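Local coordinates for inositol 2-dehydrogenase/D-chiro-inositol 3-dehydrogenase (Lactobacillus casei, PDB 4MIY), which oxidises myo-inositol and D-chiro-inositol to their keto-inositols with NAD as the hydride acceptor, using a Rossmann-fold cofactor domain, at residues Arg127-Gly132 against Val286-Asp291; Asp187-Ile192 against Ala311-Ala316; Gly257-Ser262 against Gln266-Glu271. All blocks are in the same frame, centred on the assembly; numbering follows the deposited sequence.

Contact 1: Arg127-Gly132 against Val286-Asp291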
ATOM      1  N   ARG A 127     -10.245   7.782 -21.703  1.00 15.51           N
ATOM      2  CA  ARG A 127      -9.260   7.811 -20.639  1.00 14.56           C
ATOM      3  C   ARG A 127      -9.188   9.141 -19.954  1.00 16.87           C
ATOM      4  O   ARG A 127      -8.907   9.213 -18.817  1.00 15.76           O
ATOM      5  CB  ARG A 127      -7.884   7.475 -21.160  1.00 16.12           C
ATOM      6  CG  ARG A 127      -7.720   6.068 -21.664  1.00 17.57           C
ATOM      7  CD  ARG A 127      -7.415   5.115 -20.540  1.00 16.50           C
ATOM      8  NE  ARG A 127      -6.899   3.831 -20.982  1.00 15.18           N
ATOM      9  CZ  ARG A 127      -5.620   3.543 -21.131  1.00 14.00           C
ATOM     10  NH1 ARG A 127      -4.692   4.420 -20.869  1.00 16.69           N
ATOM     11  NH2 ARG A 127      -5.273   2.352 -21.535  1.00 16.03           N
ATOM     12  N   ARG A 128      -9.457  10.193 -20.703  1.00 16.01           N
ATOM     13  CA  ARG A 128      -9.324  11.532 -20.196  1.00 16.96           C
ATOM     14  C   ARG A 128     -10.363  11.779 -19.115  1.00 17.82           C
ATOM     15  O   ARG A 128     -10.224  12.678 -18.345  1.00 19.45           O
ATOM     16  CB  ARG A 128      -9.486  12.559 -21.316  1.00 18.87           C
ATOM     17  CG  ARG A 128      -8.447  12.513 -22.371  1.00 19.01           C
ATOM     18  CD  ARG A 128      -8.527  13.743 -23.249  1.00 16.96           C
ATOM     19  NE  ARG A 128      -7.744  13.637 -24.472  1.00 18.71           N
ATOM     20  CZ  ARG A 128      -7.431  14.663 -25.234  1.00 19.77           C
ATOM     21  NH1 ARG A 128      -7.817  15.869 -24.910  1.00 18.92           N
ATOM     22  NH2 ARG A 128      -6.719  14.475 -26.316  1.00 19.70           N
ATOM     23  N   TYR A 129     -11.373  10.933 -19.073  1.00 15.46           N
ATOM     24  CA  TYR A 129     -12.477  11.101 -18.148  1.00 15.79           C
ATOM     25  C   TYR A 129     -12.385  10.206 -16.913  1.00 14.68           C
ATOM     26  O   TYR A 129     -13.167  10.301 -16.016  1.00 15.87           O
ATOM     27  CB  TYR A 129     -13.787  10.862 -18.870  1.00 16.34           C
ATOM     28  CG  TYR A 129     -14.122  11.914 -19.915  1.00 16.58           C
ATOM     29  CD1 TYR A 129     -14.787  13.046 -19.579  1.00 16.71           C
ATOM     30  CD2 TYR A 129     -13.763  11.744 -21.214  1.00 17.16           C
ATOM     31  CE1 TYR A 129     -15.068  13.988 -20.503  1.00 18.08           C
ATOM     32  CE2 TYR A 129     -14.054  12.670 -22.152  1.00 18.71           C
ATOM     33  CZ  TYR A 129     -14.710  13.791 -21.804  1.00 19.52           C
ATOM     34  OH  TYR A 129     -15.028  14.745 -22.719  1.00 18.85           O
ATOM     35  N   ASP A 130     -11.420   9.325 -16.917  1.00 15.63           N
ATOM     36  CA  ASP A 130     -11.221   8.462 -15.786  1.00 14.13           C
ATOM     37  C   ASP A 130     -10.757   9.272 -14.600  1.00 14.41           C
ATOM     38  O   ASP A 130      -9.878  10.063 -14.703  1.00 15.64           O
ATOM     39  CB  ASP A 130     -10.205   7.395 -16.117  1.00 15.49           C
ATOM     40  CG  ASP A 130      -9.915   6.492 -14.947  1.00 17.42           C
ATOM     41  OD1 ASP A 130     -10.753   5.654 -14.670  1.00 18.33           O
ATOM     42  OD2 ASP A 130      -8.850   6.652 -14.350  1.00 19.45           O
ATOM     43  N   GLN A 131     -11.404   9.061 -13.473  1.00 15.47           N
ATOM     44  CA  GLN A 131     -11.151   9.872 -12.301  1.00 16.96           C
ATOM     45  C   GLN A 131      -9.704   9.870 -11.847  1.00 14.07           C
ATOM     46  O   GLN A 131      -9.187  10.891 -11.510  1.00 14.90           O
ATOM     47  CB  GLN A 131     -12.104   9.503 -11.170  1.00 18.28           C
ATOM     48  CG  GLN A 131     -13.498   9.976 -11.480  1.00 24.77           C
ATOM     49  CD  GLN A 131     -14.535   9.722 -10.418  1.00 35.62           C
ATOM     50  OE1 GLN A 131     -14.232   9.590  -9.256  1.00 36.48           O
ATOM     51  NE2 GLN A 131     -15.778   9.721 -10.825  1.00 35.02           N
ATOM     52  N   GLY A 132      -9.078   8.716 -11.861  1.00 16.15           N
ATOM     53  CA  GLY A 132      -7.703   8.619 -11.437  1.00 14.98           C
ATOM     54  C   GLY A 132      -6.698   9.273 -12.356  1.00 14.17           C
ATOM     55  O   GLY A 132      -5.825   9.939 -11.935  1.00 14.26           O
ATOM     56  N   VAL A 286     -19.837  10.455 -21.974  1.00 12.83           N
ATOM     57  CA  VAL A 286     -21.085  10.582 -22.662  1.00 15.42           C
ATOM     58  C   VAL A 286     -22.019  11.582 -21.988  1.00 14.79           C
ATOM     59  O   VAL A 286     -22.699  12.322 -22.646  1.00 15.86           O
ATOM     60  CB  VAL A 286     -21.746   9.216 -22.829  1.00 13.64           C
ATOM     61  CG1 VAL A 286     -23.075   9.362 -23.450  1.00 16.22           C
ATOM     62  CG2 VAL A 286     -20.894   8.353 -23.659  1.00 17.02           C
ATOM     63  N   GLN A 287     -22.001  11.649 -20.670  1.00 15.86           N
ATOM     64  CA  GLN A 287     -22.824  12.613 -20.004  1.00 15.15           C
ATOM     65  C   GLN A 287     -22.383  14.014 -20.332  1.00 14.63           C
ATOM     66  O   GLN A 287     -23.196  14.883 -20.487  1.00 15.74           O
ATOM     67  CB  GLN A 287     -22.796  12.422 -18.506  1.00 14.20           C
ATOM     68  CG  GLN A 287     -23.767  13.310 -17.759  1.00 15.25           C
ATOM     69  CD  GLN A 287     -25.204  12.955 -18.010  1.00 16.19           C
ATOM     70  OE1 GLN A 287     -25.706  11.984 -17.524  1.00 15.83           O
ATOM     71  NE2 GLN A 287     -25.865  13.784 -18.763  1.00 17.64           N
ATOM     72  N   GLU A 288     -21.090  14.234 -20.439  1.00 13.66           N
ATOM     73  CA  GLU A 288     -20.597  15.548 -20.789  1.00 15.39           C
ATOM     74  C   GLU A 288     -21.018  15.953 -22.222  1.00 16.75           C
ATOM     75  O   GLU A 288     -21.432  17.059 -22.450  1.00 17.02           O
ATOM     76  CB  GLU A 288     -19.088  15.618 -20.668  1.00 15.51           C
ATOM     77  CG  GLU A 288     -18.524  17.001 -20.864  1.00 18.34           C
ATOM     78  CD  GLU A 288     -17.034  17.006 -20.946  1.00 18.25           C
ATOM     79  OE1 GLU A 288     -16.509  16.660 -21.984  1.00 20.45           O
ATOM     80  OE2 GLU A 288     -16.410  17.333 -19.960  1.00 22.60           O
ATOM     81  N   PHE A 289     -20.937  15.033 -23.157  1.00 14.56           N
ATOM     82  CA  PHE A 289     -21.350  15.297 -24.519  1.00 15.28           C
ATOM     83  C   PHE A 289     -22.832  15.694 -24.546  1.00 15.16           C
ATOM     84  O   PHE A 289     -23.190  16.683 -25.104  1.00 16.10           O
ATOM     85  CB  PHE A 289     -21.068  14.077 -25.400  1.00 16.19           C
ATOM     86  CG  PHE A 289     -21.545  14.228 -26.824  1.00 15.72           C
ATOM     87  CD1 PHE A 289     -20.834  14.950 -27.732  1.00 17.69           C
ATOM     88  CD2 PHE A 289     -22.710  13.671 -27.225  1.00 17.46           C
ATOM     89  CE1 PHE A 289     -21.300  15.105 -29.017  1.00 17.36           C
ATOM     90  CE2 PHE A 289     -23.145  13.823 -28.501  1.00 16.61           C
ATOM     91  CZ  PHE A 289     -22.449  14.538 -29.372  1.00 17.69           C
ATOM     92  N   ILE A 290     -23.666  14.905 -23.916  1.00 14.94           N
ATOM     93  CA  ILE A 290     -25.071  15.208 -23.843  1.00 16.93           C
ATOM     94  C   ILE A 290     -25.349  16.578 -23.201  1.00 16.66           C
ATOM     95  O   ILE A 290     -26.130  17.327 -23.708  1.00 16.38           O
ATOM     96  CB  ILE A 290     -25.832  14.112 -23.087  1.00 19.60           C
ATOM     97  CG1 ILE A 290     -25.832  12.789 -23.862  1.00 18.22           C
ATOM     98  CG2 ILE A 290     -27.258  14.545 -22.767  1.00 19.05           C
ATOM     99  CD1 ILE A 290     -26.350  12.882 -25.267  1.00 20.54           C
ATOM    100  N   ASP A 291     -24.688  16.888 -22.102  1.00 16.91           N
ATOM    101  CA  ASP A 291     -24.841  18.163 -21.450  1.00 17.49           C
ATOM    102  C   ASP A 291     -24.470  19.349 -22.340  1.00 18.42           C
ATOM    103  O   ASP A 291     -25.080  20.370 -22.292  1.00 17.23           O
ATOM    104  CB  ASP A 291     -23.988  18.234 -20.191  1.00 17.80           C
ATOM    105  CG  ASP A 291     -24.471  17.334 -19.069  1.00 24.12           C
ATOM    106  OD1 ASP A 291     -25.547  16.757 -19.114  1.00 25.19           O
ATOM    107  OD2 ASP A 291     -23.754  17.256 -18.084  1.00 25.40           O
TER

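Contact 2: Asp187-Ile192 against Ala311-Ala316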
ATOM      1  N   ASP A 187       1.765  18.636 -24.589  1.00 17.99           N
ATOM      2  CA  ASP A 187       2.917  18.647 -25.440  1.00 20.83           C
ATOM      3  C   ASP A 187       2.602  17.931 -26.748  1.00 19.22           C
ATOM      4  O   ASP A 187       1.531  17.454 -26.926  1.00 25.55           O
ATOM      5  CB  ASP A 187       4.101  18.041 -24.707  1.00 20.23           C
ATOM      6  CG  ASP A 187       5.444  18.504 -25.240  1.00 22.09           C
ATOM      7  OD1 ASP A 187       5.491  19.138 -26.269  1.00 26.59           O
ATOM      8  OD2 ASP A 187       6.443  18.218 -24.610  1.00 22.65           O
ATOM      9  N   GLU A 188       3.515  17.969 -27.694  1.00 20.23           N
ATOM     10  CA  GLU A 188       3.328  17.332 -28.981  1.00 20.53           C
ATOM     11  C   GLU A 188       4.363  16.245 -29.196  1.00 15.98           C
ATOM     12  O   GLU A 188       5.468  16.391 -28.796  1.00 20.23           O
ATOM     13  CB  GLU A 188       3.469  18.348 -30.121  1.00 23.17           C
ATOM     14  CG  GLU A 188       2.995  19.760 -29.825  1.00 28.16           C
ATOM     15  N   TYR A 189       3.967  15.197 -29.889  1.00 17.87           N
ATOM     16  CA  TYR A 189       4.876  14.128 -30.240  1.00 18.35           C
ATOM     17  C   TYR A 189       5.841  14.496 -31.360  1.00 20.74           C
ATOM     18  O   TYR A 189       5.485  15.175 -32.277  1.00 21.86           O
ATOM     19  CB  TYR A 189       4.126  12.865 -30.652  1.00 19.12           C
ATOM     20  CG  TYR A 189       3.144  12.313 -29.631  1.00 17.89           C
ATOM     21  CD1 TYR A 189       3.461  12.265 -28.294  1.00 20.20           C
ATOM     22  CD2 TYR A 189       1.922  11.844 -30.005  1.00 17.57           C
ATOM     23  CE1 TYR A 189       2.592  11.795 -27.387  1.00 18.71           C
ATOM     24  CE2 TYR A 189       1.067  11.350 -29.103  1.00 17.76           C
ATOM     25  CZ  TYR A 189       1.404  11.323 -27.776  1.00 16.46           C
ATOM     26  OH  TYR A 189       0.517  10.845 -26.857  1.00 17.80           O
ATOM     27  N   THR A 190       7.065  14.016 -31.235  1.00 16.84           N
ATOM     28  CA  THR A 190       8.077  14.166 -32.254  1.00 19.60           C
ATOM     29  C   THR A 190       8.540  12.856 -32.852  1.00 21.55           C
ATOM     30  O   THR A 190       9.154  12.856 -33.873  1.00 21.16           O
ATOM     31  CB  THR A 190       9.248  14.933 -31.745  1.00 19.89           C
ATOM     32  OG1 THR A 190       9.775  14.322 -30.578  1.00 20.78           O
ATOM     33  CG2 THR A 190       8.851  16.359 -31.412  1.00 20.26           C
ATOM     34  N   SER A 191       8.244  11.744 -32.200  1.00 17.84           N
ATOM     35  CA  SER A 191       8.636  10.416 -32.681  1.00 18.00           C
ATOM     36  C   SER A 191       7.977   9.273 -31.911  1.00 18.71           C
ATOM     37  O   SER A 191       7.537   9.463 -30.822  1.00 17.41           O
ATOM     38  CB  SER A 191      10.146  10.203 -32.671  1.00 20.56           C
ATOM     39  OG  SER A 191      10.659   9.914 -31.396  1.00 22.12           O
ATOM     40  N   ILE A 192       7.908   8.116 -32.555  1.00 16.29           N
ATOM     41  CA  ILE A 192       7.472   6.878 -31.957  1.00 17.16           C
ATOM     42  C   ILE A 192       8.309   5.699 -32.445  1.00 19.02           C
ATOM     43  O   ILE A 192       8.669   5.648 -33.579  1.00 18.68           O
ATOM     44  CB  ILE A 192       5.965   6.616 -32.146  1.00 16.93           C
ATOM     45  CG1 ILE A 192       5.469   5.485 -31.256  1.00 17.56           C
ATOM     46  CG2 ILE A 192       5.634   6.374 -33.582  1.00 19.56           C
ATOM     47  CD1 ILE A 192       4.000   5.487 -31.117  1.00 19.10           C
ATOM     48  N   ALA A 311      -4.524   9.409 -35.186  1.00 19.48           N
ATOM     49  CA  ALA A 311      -4.375   8.751 -36.464  1.00 22.41           C
ATOM     50  C   ALA A 311      -2.970   8.818 -37.039  1.00 21.20           C
ATOM     51  O   ALA A 311      -2.469   7.845 -37.503  1.00 20.14           O
ATOM     52  CB  ALA A 311      -5.380   9.277 -37.433  1.00 20.64           C
ATOM     53  N   ILE A 312      -2.351   9.977 -36.952  1.00 17.38           N
ATOM     54  CA  ILE A 312      -0.986  10.169 -37.426  1.00 18.56           C
ATOM     55  C   ILE A 312      -0.016   9.313 -36.617  1.00 21.94           C
ATOM     56  O   ILE A 312       0.868   8.687 -37.142  1.00 20.67           O
ATOM     57  CB  ILE A 312      -0.599  11.633 -37.309  1.00 19.13           C
ATOM     58  CG1 ILE A 312      -1.396  12.473 -38.300  1.00 25.25           C
ATOM     59  CG2 ILE A 312       0.869  11.841 -37.525  1.00 25.60           C
ATOM     60  CD1 ILE A 312      -1.303  13.882 -38.030  1.00 25.21           C
ATOM     61  N   THR A 313      -0.194   9.334 -35.312  1.00 18.86           N
ATOM     62  CA  THR A 313       0.697   8.637 -34.422  1.00 20.05           C
ATOM     63  C   THR A 313       0.545   7.129 -34.580  1.00 16.38           C
ATOM     64  O   THR A 313       1.495   6.414 -34.586  1.00 17.84           O
ATOM     65  CB  THR A 313       0.448   9.099 -32.995  1.00 16.31           C
ATOM     66  OG1 THR A 313       0.662  10.496 -32.906  1.00 19.13           O
ATOM     67  CG2 THR A 313       1.378   8.421 -32.053  1.00 16.18           C
ATOM     68  N   ALA A 314      -0.676   6.674 -34.739  1.00 16.01           N
ATOM     69  CA  ALA A 314      -0.926   5.270 -34.939  1.00 19.46           C
ATOM     70  C   ALA A 314      -0.320   4.763 -36.237  1.00 19.44           C
ATOM     71  O   ALA A 314       0.182   3.695 -36.312  1.00 19.30           O
ATOM     72  CB  ALA A 314      -2.394   4.978 -34.913  1.00 21.35           C
ATOM     73  N   ALA A 315      -0.367   5.584 -37.245  1.00 23.20           N
ATOM     74  CA  ALA A 315       0.202   5.202 -38.503  1.00 21.90           C
ATOM     75  C   ALA A 315       1.733   5.157 -38.420  1.00 21.71           C
ATOM     76  O   ALA A 315       2.343   4.290 -38.967  1.00 22.13           O
ATOM     77  CB  ALA A 315      -0.258   6.152 -39.545  1.00 22.17           C
ATOM     78  N   ALA A 316       2.320   6.109 -37.713  1.00 18.11           N
ATOM     79  CA  ALA A 316       3.748   6.087 -37.463  1.00 18.84           C
ATOM     80  C   ALA A 316       4.149   4.822 -36.694  1.00 20.96           C
ATOM     81  O   ALA A 316       5.149   4.234 -36.960  1.00 19.80           O
ATOM     82  CB  ALA A 316       4.189   7.320 -36.757  1.00 17.66           C
TER

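Contact 3: Gly257-Ser262 against Gln266-Glu271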
ATOM      1  N   GLY A 257     -12.632  -3.964  -3.887  1.00 26.90           N
ATOM      2  CA  GLY A 257     -12.883  -5.274  -3.303  1.00 24.66           C
ATOM      3  C   GLY A 257     -12.018  -5.483  -2.105  1.00 20.72           C
ATOM      4  O   GLY A 257     -11.080  -4.752  -1.937  1.00 21.58           O
ATOM      5  N   PRO A 258     -12.347  -6.466  -1.278  1.00 16.32           N
ATOM      6  CA  PRO A 258     -11.717  -6.491   0.018  1.00 13.93           C
ATOM      7  C   PRO A 258     -10.319  -7.078   0.007  1.00 13.27           C
ATOM      8  O   PRO A 258      -9.956  -7.758  -0.880  1.00 15.44           O
ATOM      9  CB  PRO A 258     -12.668  -7.345   0.833  1.00 12.70           C
ATOM     10  CG  PRO A 258     -13.264  -8.174  -0.085  1.00 15.37           C
ATOM     11  CD  PRO A 258     -13.425  -7.431  -1.348  1.00 15.75           C
ATOM     12  N   ILE A 259      -9.573  -6.751   1.037  1.00 12.87           N
ATOM     13  CA  ILE A 259      -8.306  -7.371   1.294  1.00 12.62           C
ATOM     14  C   ILE A 259      -8.536  -8.632   2.099  1.00 13.14           C
ATOM     15  O   ILE A 259      -9.119  -8.575   3.119  1.00 13.74           O
ATOM     16  CB  ILE A 259      -7.380  -6.422   2.066  1.00 12.58           C
ATOM     17  CG1 ILE A 259      -7.122  -5.144   1.245  1.00 15.55           C
ATOM     18  CG2 ILE A 259      -6.101  -7.107   2.368  1.00 14.04           C
ATOM     19  CD1 ILE A 259      -6.495  -4.061   1.997  1.00 20.30           C
ATOM     20  N   LEU A 260      -8.081  -9.743   1.564  1.00 12.59           N
ATOM     21  CA  LEU A 260      -8.258 -11.034   2.173  1.00 11.74           C
ATOM     22  C   LEU A 260      -6.971 -11.564   2.764  1.00 10.96           C
ATOM     23  O   LEU A 260      -6.017 -11.703   2.094  1.00 13.48           O
ATOM     24  CB  LEU A 260      -8.798 -12.035   1.152  1.00 12.86           C
ATOM     25  CG  LEU A 260      -8.882 -13.486   1.590  1.00 12.46           C
ATOM     26  CD1 LEU A 260      -9.943 -13.643   2.621  1.00 14.76           C
ATOM     27  CD2 LEU A 260      -9.104 -14.375   0.421  1.00 15.38           C
ATOM     28  N   ARG A 261      -7.008 -11.814   4.054  1.00 12.35           N
ATOM     29  CA  ARG A 261      -5.962 -12.554   4.733  1.00 12.01           C
ATOM     30  C   ARG A 261      -6.397 -14.000   4.926  1.00 10.63           C
ATOM     31  O   ARG A 261      -7.304 -14.259   5.652  1.00 11.78           O
ATOM     32  CB  ARG A 261      -5.659 -11.935   6.064  1.00 11.99           C
ATOM     33  CG  ARG A 261      -4.880 -10.631   5.963  1.00 13.92           C
ATOM     34  CD  ARG A 261      -4.920  -9.921   7.284  1.00 13.96           C
ATOM     35  NE  ARG A 261      -3.843  -9.003   7.474  1.00 18.96           N
ATOM     36  CZ  ARG A 261      -3.831  -7.808   6.958  1.00 19.49           C
ATOM     37  NH1 ARG A 261      -4.854  -7.408   6.224  1.00 19.36           N
ATOM     38  NH2 ARG A 261      -2.807  -7.010   7.202  1.00 24.04           N
ATOM     39  N   SER A 262      -5.692 -14.890   4.245  1.00 11.94           N
ATOM     40  CA  SER A 262      -6.044 -16.295   4.173  1.00 12.32           C
ATOM     41  C   SER A 262      -4.898 -17.113   3.623  1.00 13.34           C
ATOM     42  O   SER A 262      -4.273 -16.735   2.700  1.00 14.18           O
ATOM     43  CB  SER A 262      -7.274 -16.478   3.298  1.00 15.42           C
ATOM     44  OG  SER A 262      -7.676 -17.812   3.209  1.00 15.54           O
ATOM     45  N   GLN A 266      -1.875 -12.359   1.725  1.00 14.10           N
ATOM     46  CA  GLN A 266      -2.738 -11.221   1.782  1.00 13.10           C
ATOM     47  C   GLN A 266      -2.978 -10.867   0.325  1.00 13.48           C
ATOM     48  O   GLN A 266      -2.055 -10.771  -0.426  1.00 16.62           O
ATOM     49  CB  GLN A 266      -2.049 -10.094   2.531  1.00 15.92           C
ATOM     50  CG  GLN A 266      -2.893  -8.871   2.734  1.00 20.39           C
ATOM     51  CD  GLN A 266      -2.164  -7.761   3.466  1.00 31.10           C
ATOM     52  OE1 GLN A 266      -1.487  -7.984   4.435  1.00 35.86           O
ATOM     53  NE2 GLN A 266      -2.295  -6.565   2.958  1.00 33.57           N
ATOM     54  N   GLN A 267      -4.237 -10.741  -0.051  1.00 12.71           N
ATOM     55  CA  GLN A 267      -4.550 -10.543  -1.441  1.00 13.77           C
ATOM     56  C   GLN A 267      -5.772  -9.724  -1.718  1.00 14.59           C
ATOM     57  O   GLN A 267      -6.673  -9.658  -0.951  1.00 13.30           O
ATOM     58  CB  GLN A 267      -4.644 -11.859  -2.183  1.00 21.24           C
ATOM     59  CG  GLN A 267      -5.743 -12.683  -1.816  1.00 21.94           C
ATOM     60  CD  GLN A 267      -5.689 -14.037  -2.450  1.00 30.79           C
ATOM     61  OE1 GLN A 267      -6.460 -14.349  -3.297  1.00 34.66           O
ATOM     62  NE2 GLN A 267      -4.781 -14.826  -2.019  1.00 31.26           N
ATOM     63  N   THR A 268      -5.710  -9.085  -2.876  1.00 14.14           N
ATOM     64  CA  THR A 268      -6.804  -8.333  -3.423  1.00 14.40           C
ATOM     65  C   THR A 268      -7.052  -8.748  -4.852  1.00 15.75           C
ATOM     66  O   THR A 268      -6.149  -8.982  -5.559  1.00 16.97           O
ATOM     67  CB  THR A 268      -6.553  -6.801  -3.401  1.00 18.75           C
ATOM     68  OG1 THR A 268      -5.363  -6.468  -4.104  1.00 22.80           O
ATOM     69  CG2 THR A 268      -6.438  -6.312  -2.037  1.00 20.92           C
ATOM     70  N   ALA A 269      -8.305  -8.800  -5.242  1.00 17.22           N
ATOM     71  CA  ALA A 269      -8.663  -9.101  -6.621  1.00 17.17           C
ATOM     72  C   ALA A 269      -8.210  -8.038  -7.632  1.00 18.60           C
ATOM     73  O   ALA A 269      -8.138  -6.885  -7.335  1.00 19.85           O
ATOM     74  CB  ALA A 269     -10.141  -9.324  -6.724  1.00 18.40           C
ATOM     75  N   VAL A 270      -7.885  -8.487  -8.823  1.00 17.88           N
ATOM     76  CA  VAL A 270      -7.520  -7.631  -9.924  1.00 17.38           C
ATOM     77  C   VAL A 270      -8.648  -7.690 -10.937  1.00 16.82           C
ATOM     78  O   VAL A 270      -9.197  -8.728 -11.176  1.00 17.69           O
ATOM     79  CB  VAL A 270      -6.229  -8.148 -10.557  1.00 15.21           C
ATOM     80  CG1 VAL A 270      -5.898  -7.391 -11.809  1.00 19.32           C
ATOM     81  CG2 VAL A 270      -5.107  -8.021  -9.576  1.00 19.29           C
ATOM     82  N   GLU A 271      -8.984  -6.550 -11.492  1.00 17.06           N
ATOM     83  CA  GLU A 271      -9.926  -6.473 -12.570  1.00 19.29           C
ATOM     84  C   GLU A 271      -9.532  -7.327 -13.780  1.00 18.16           C
ATOM     85  O   GLU A 271      -8.413  -7.369 -14.163  1.00 17.84           O
ATOM     86  CB  GLU A 271     -10.053  -5.016 -12.984  1.00 20.32           C
ATOM     87  CG  GLU A 271     -11.045  -4.784 -14.042  1.00 21.92           C
ATOM     88  CD  GLU A 271     -12.418  -5.190 -13.618  1.00 26.40           C
ATOM     89  OE1 GLU A 271     -12.961  -4.579 -12.708  1.00 32.18           O
ATOM     90  OE2 GLU A 271     -12.949  -6.135 -14.165  1.00 24.60           O
TER
HETATM   91  O   HOH W   1     -10.349  -7.491  -3.598  1.00 27.22           O

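Contact 1: Arg127-Gly132 against Val286-Asp291
Y129 meets E288 through its phenol tip, where OH donates a short hydrogen bond of 2.5 Å to E288 OE1. In this enzyme of the Gfo/Idh/MocA family, the bond joins the end of a 3-10 segment, at residues 127-129, which follows strand 121-123 of the Rossmann sheet, to helix 279-294. CB of Y129 points toward helix 279-294, and with CG anti to the carbonyl carbon (chi1 -68°) the ring continues that way, past T284 and E285. E288 is met at the outer edge of the ring, by CE1, CZ and OH: CE1 of Y129 lies 3.6 Å from E288 CD, which sits in the plane of the ring, and CZ of Y129 is 3.4 Å from E288 OE1. Ring and carboxylate planes stand 69° apart, and the hydroxyl reaches OE1 from above the carboxylate plane, 39° out of it. Tyrosine suits the place because a rigid ring carries a donor far from the backbone, the CA atoms of Y129 and E288 being 9.6 Å apart; the extended glutamate covers the rest. R134 makes a cation-pi contact with the same ring, and Y129 O accepts from Q280 of helix 279-294. Next in sequence, D130 is the N-cap of helix 131-141, a short acid well fitted to take helix-end amides: its OD2 accepts from I133 N and, weakly at 3.2 Å, from G132 N.

Contact 2: Asp187-Ile192 against Ala311-Ala316
Y189 holds its ring beside the backbone N, CG anti to the carbonyl carbon (chi1 -56°), and T313 turns OG1 in the corresponding direction (chi1 -59°), which brings the hydroxyl to the edge of the ring near its plane. OG1 of T313 is 3.4 Å from CD2 of Y189, and the two side chains cross at about a right angle. That hydroxyl finds its hydrogen bond one helical turn back, at I309 O, so a polar residue can sit on this buried helix face while its methyl joins the apolar packing. CG2 of T313 lies 4.0 Å from I192 CD1. Further along, I192 CG2 packs 3.6 Å from A316 CB; alanine suits this spot, where the CA atoms of I192 and A316 come within 6.7 Å. The strand and helix segments run in the same general direction, their axes inclined by 26° and 8.7 Å apart at closest approach. Tyrosine suits its buried place because its OH is hydrogen-bonded to I178 O of helix 168-185. With an alanine in place of Y189, OG1 and CG2 of T313 would probably lose the ring edge they rest against, and I178 O the hydroxyl now bonded to it. The contact seats helix 304-323 against the mixed sheet of the C-terminal alpha/beta domain: strand 189-195 lies between strands 212-218 and 327-328, L216 touches both Y189 and I192, and helix 168-185 brings M181 to the tyrosine and I178 to T313.

Contact 3: Gly257-Ser262 against Gln266-Glu271
L260 and Q267 form the hydrogen-bonded pair of an antiparallel beta hairpin, strands 259-262 and 265-269. L260 N points almost straight at Q267 O (2.9 Å, 178° at the hydrogen, in the carbonyl plane), while Q267 N returns a more bent bond to L260 O (2.9 Å, 153°). Each carbonyl also receives a CA-H contact: Q266 CA lies 3.3 Å from L260 O and I259 CA 3.6 Å from Q267 O. Around this core, branched I259 serves two neighbours, because its two gamma carbons diverge. CG1, anti to the carbonyl carbon, lies alongside T268 CG2 at 3.6 Å; CG2, anti to the backbone N, touches Q266 CG at 3.7 Å. In the non-hydrogen-bonded pair, R261 and Q266 extend side by side, and the flat end of Q266 stacks over one guanidinium face, offset toward its rim, the planes 27° apart. The charge of R261 is met by E237 of the third subunit. Both hairpin edges continue across interfaces: residues 266-269 pair antiparallel with a strand of the third subunit, and 259-261 with one of the second, so the hairpin helps to build the tetramer. Where the two strands diverge, a water bridges them, donating to P258 O at 2.8 Å and accepting from A269 N at 2.9 Å.

How the contacts relate
Contact 1 lies near the cofactor, the side chain of Y129 being about 10 Å from the bound NAD. Contact 2, on the other side of the chain's centre, has its centre about 24 Å from that of contact 1, but the two are tied through the fold: helices 279-294 and 304-323 follow each other in sequence, and R128 forms salt bridges to D306 on the second of them and to D179 on helix 168-185. Contact 3 projects outward, centred about 30 Å from the chain's centre, 29 Å from contact 1 and 39 Å from contact 2. Contacts 1 and 3 both touch the second subunit, whose L256 packs on Q131, whereas contact 2 stays within its own chain.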